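PDB 3EUT: type III Pentaketide Synthase from Neurospora crassa, which probably acts as an acyltransferase that condenses acyl-CoA starters with malonyl-CoA into pentaketide products. Local coordinates for residues T178-S183 with M248-V253. Numbering follows the deposited sequence.
With DCR (icosanoic acid), chain E.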
loop_
_atom_site.group_PDB
_atom_site.type_symbol
_atom_site.label_atom_id
_atom_site.label_comp_id
_atom_site.label_asym_id
_atom_site.label_seq_id
_atom_site.Cartn_x
_atom_site.Cartn_y
_atom_site.Cartn_z
ATOM N N THR A 178 -0.439 -8.825 -18.335
ATOM C CA THR A 178 -0.826 -9.558 -19.552
ATOM C C THR A 178 -1.717 -10.773 -19.284
ATOM O O THR A 178 -2.432 -11.218 -20.184
ATOM C CB THR A 178 0.362 -9.969 -20.442
ATOM O OG1 THR A 178 1.233 -10.844 -19.720
ATOM C CG2 THR A 178 1.113 -8.735 -20.958
ATOM N N THR A 179 -1.668 -11.282 -18.052
ATOM C CA THR A 179 -2.495 -12.406 -17.604
ATOM C C THR A 179 -3.984 -12.084 -17.543
ATOM O O THR A 179 -4.809 -12.997 -17.457
ATOM C CB THR A 179 -2.075 -12.908 -16.198
ATOM O OG1 THR A 179 -1.907 -11.790 -15.304
ATOM C CG2 THR A 179 -0.785 -13.671 -16.277
ATOM N N MET A 180 -4.333 -10.799 -17.571
ATOM C CA MET A 180 -5.743 -10.410 -17.500
ATOM C C MET A 180 -6.374 -10.286 -18.877
ATOM O O MET A 180 -7.477 -9.760 -19.021
ATOM C CB MET A 180 -5.946 -9.156 -16.633
ATOM C CG MET A 180 -5.831 -9.453 -15.108
ATOM S SD MET A 180 -5.723 -7.934 -14.124
ATOM C CE MET A 180 -4.308 -8.323 -13.086
ATOM N N VAL A 181 -5.683 -10.810 -19.886
ATOM C CA VAL A 181 -6.171 -10.753 -21.258
ATOM C C VAL A 181 -7.566 -11.379 -21.424
ATOM O O VAL A 181 -8.415 -10.801 -22.088
ATOM C CB VAL A 181 -5.159 -11.360 -22.279
ATOM C CG1 VAL A 181 -4.899 -12.835 -22.007
ATOM C CG2 VAL A 181 -5.623 -11.134 -23.719
ATOM N N ARG A 182 -7.792 -12.536 -20.814
ATOM C CA ARG A 182 -9.079 -13.240 -20.955
ATOM C C ARG A 182 -10.211 -12.504 -20.260
ATOM O O ARG A 182 -11.361 -12.558 -20.700
ATOM C CB ARG A 182 -8.976 -14.674 -20.428
ATOM C CG ARG A 182 -8.179 -15.644 -21.315
ATOM C CD ARG A 182 -8.960 -16.081 -22.566
ATOM N NE ARG A 182 -10.246 -16.686 -22.224
ATOM C CZ ARG A 182 -10.426 -17.975 -21.954
ATOM N NH1 ARG A 182 -9.409 -18.828 -21.998
ATOM N NH2 ARG A 182 -11.635 -18.414 -21.628
ATOM N N SER A 183 -9.892 -11.842 -19.145
ATOM C CA SER A 183 -10.853 -10.985 -18.445
ATOM C C SER A 183 -11.328 -9.829 -19.329
ATOM O O SER A 183 -12.538 -9.601 -19.490
ATOM C CB SER A 183 -10.225 -10.440 -17.149
ATOM O OG SER A 183 -11.015 -9.388 -16.598
ATOM N N MET A 248 -12.449 -11.964 -11.503
ATOM C CA MET A 248 -11.542 -12.266 -12.623
ATOM C C MET A 248 -10.240 -11.455 -12.566
ATOM O O MET A 248 -9.462 -11.453 -13.534
ATOM C CB MET A 248 -12.215 -11.978 -13.972
ATOM C CG MET A 248 -13.418 -12.804 -14.345
ATOM S SD MET A 248 -13.909 -12.435 -16.064
ATOM C CE MET A 248 -15.642 -12.876 -15.946
ATOM N N GLY A 249 -10.019 -10.738 -11.458
ATOM C CA GLY A 249 -8.845 -9.864 -11.326
ATOM C C GLY A 249 -9.201 -8.403 -11.095
ATOM O O GLY A 249 -9.808 -8.050 -10.087
ATOM N N TRP A 250 -8.808 -7.544 -12.026
ATOM C CA TRP A 250 -9.179 -6.143 -11.951
ATOM C C TRP A 250 -9.629 -5.695 -13.322
ATOM O O TRP A 250 -9.037 -6.087 -14.332
ATOM C CB TRP A 250 -8.024 -5.249 -11.459
ATOM C CG TRP A 250 -7.628 -5.450 -10.023
ATOM C CD1 TRP A 250 -7.999 -4.675 -8.958
ATOM C CD2 TRP A 250 -6.782 -6.484 -9.495
ATOM N NE1 TRP A 250 -7.440 -5.161 -7.801
ATOM C CE2 TRP A 250 -6.685 -6.267 -8.097
ATOM C CE3 TRP A 250 -6.102 -7.573 -10.063
ATOM C CZ2 TRP A 250 -5.942 -7.105 -7.253
ATOM C CZ3 TRP A 250 -5.353 -8.414 -9.228
ATOM C CH2 TRP A 250 -5.279 -8.171 -7.831
ATOM N N LYS A 251 -10.668 -4.866 -13.340
ATOM C CA LYS A 251 -11.244 -4.353 -14.570
ATOM C C LYS A 251 -10.811 -2.910 -14.792
ATOM O O LYS A 251 -10.997 -2.048 -13.921
ATOM C CB LYS A 251 -12.776 -4.436 -14.520
ATOM C CG LYS A 251 -13.346 -5.850 -14.336
ATOM C CD LYS A 251 -13.173 -6.673 -15.595
ATOM C CE LYS A 251 -14.086 -7.874 -15.596
ATOM N NZ LYS A 251 -13.715 -8.815 -16.684
ATOM N N VAL A 252 -10.248 -2.676 -15.974
ATOM C CA VAL A 252 -9.791 -1.363 -16.426
ATOM C C VAL A 252 -10.936 -0.376 -16.637
ATOM O O VAL A 252 -11.962 -0.714 -17.241
ATOM C CB VAL A 252 -8.958 -1.501 -17.726
ATOM C CG1 VAL A 252 -8.537 -0.132 -18.283
ATOM C CG2 VAL A 252 -7.739 -2.373 -17.463
ATOM N N VAL A 253 -10.758 0.831 -16.094
ATOM C CA VAL A 253 -11.584 1.984 -16.437
ATOM C C VAL A 253 -10.637 2.992 -17.093
ATOM O O VAL A 253 -9.618 3.339 -16.515
ATOM C CB VAL A 253 -12.263 2.606 -15.192
ATOM C CG1 VAL A 253 -13.069 3.870 -15.568
ATOM C CG2 VAL A 253 -13.145 1.575 -14.481
HETATM O O1 DCR E . -5.599 1.450 -14.529
HETATM C C1 DCR E . -4.417 1.023 -14.424
HETATM O O2 DCR E . -3.621 1.424 -13.543
HETATM C C2 DCR E . -3.936 -0.007 -15.426
HETATM C C3 DCR E . -3.205 -1.188 -14.781
HETATM C C4 DCR E . -2.881 -2.322 -15.765
HETATM C C5 DCR E . -4.091 -2.789 -16.572
HETATM C C6 DCR E . -3.982 -4.226 -17.082
HETATM C C7 DCR E . -4.933 -4.465 -18.257
HETATM C C8 DCR E . -4.838 -5.861 -18.871
HETATM C C9 DCR E . -4.065 -5.802 -20.185
HETATM C C10 DCR E . -3.935 -7.156 -20.871
HETATM C C11 DCR E . -2.751 -7.135 -21.832
HETATM C C12 DCR E . -2.976 -8.055 -23.023
HETATM C C13 DCR E . -2.123 -9.307 -22.921
HETATM C C14 DCR E . -1.513 -9.757 -24.246
HETATM C C15 DCR E . -0.617 -10.966 -23.997
HETATM C C16 DCR E . -1.193 -12.298 -24.477
HETATM C C17 DCR E . -1.323 -13.334 -23.356
HETATM C C18 DCR E . -0.023 -13.671 -22.635
HETATM C C19 DCR E . -0.228 -14.900 -21.763
HETATM C C20 DCR E . 0.345 -14.728 -20.376
HETATM O O HOH W 1 -9.322 -7.235 -16.657
#
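Lys251 reaches Ser183 with its ammonium group, and Lys251 NZ donates a hydrogen bond of 2.8 Å to Ser183 OG. A bend at chi2 (-72°) brings CD and CE of the lysine alongside the Ser183 hydroxyl. With chi1 at 167°, that hydroxyl is placed where it meets both the lysine and a water. Ser183 OG donates to this water, 2.7 Å away, and the water donates to Trp250 O at 2.6 Å. Through the lysine and the water, the Ser183 hydroxyl ties the helix to the strand. NZ has a further partner in Ser187 OG, one turn along the helix. Replacing Lys251 by an alanine removes NZ, and would probably leave the Ser183 and Ser187 hydroxyls without this partner and open a gap beside Ser183. Trp250 NE1 hydrogen-bonds to Ser114 OG of the second subunit.

The apolar part lies at Met180. Met180 CE meets the indole obliquely, 3.6 Å from Trp250 CE3. Met180 SD lies 3.8 Å from Trp250 N. Met248 CB packs against the Ser183 side chain.

Icosanoic acid runs past both segments: its C13 is 3.4 Å from Thr178 O, and its C7 is 3.6 Å from Val252 CG2. Thr178, Val181 and Val252 touch the chain, consistent with their lining an acyl-binding tunnel. The contact joins the start of helix 181-191 to strand 249-254 of the hairpin with strand 241-246, while Leu73 and Val70 of helix 70-96 touch Met180 and Trp250, respectively.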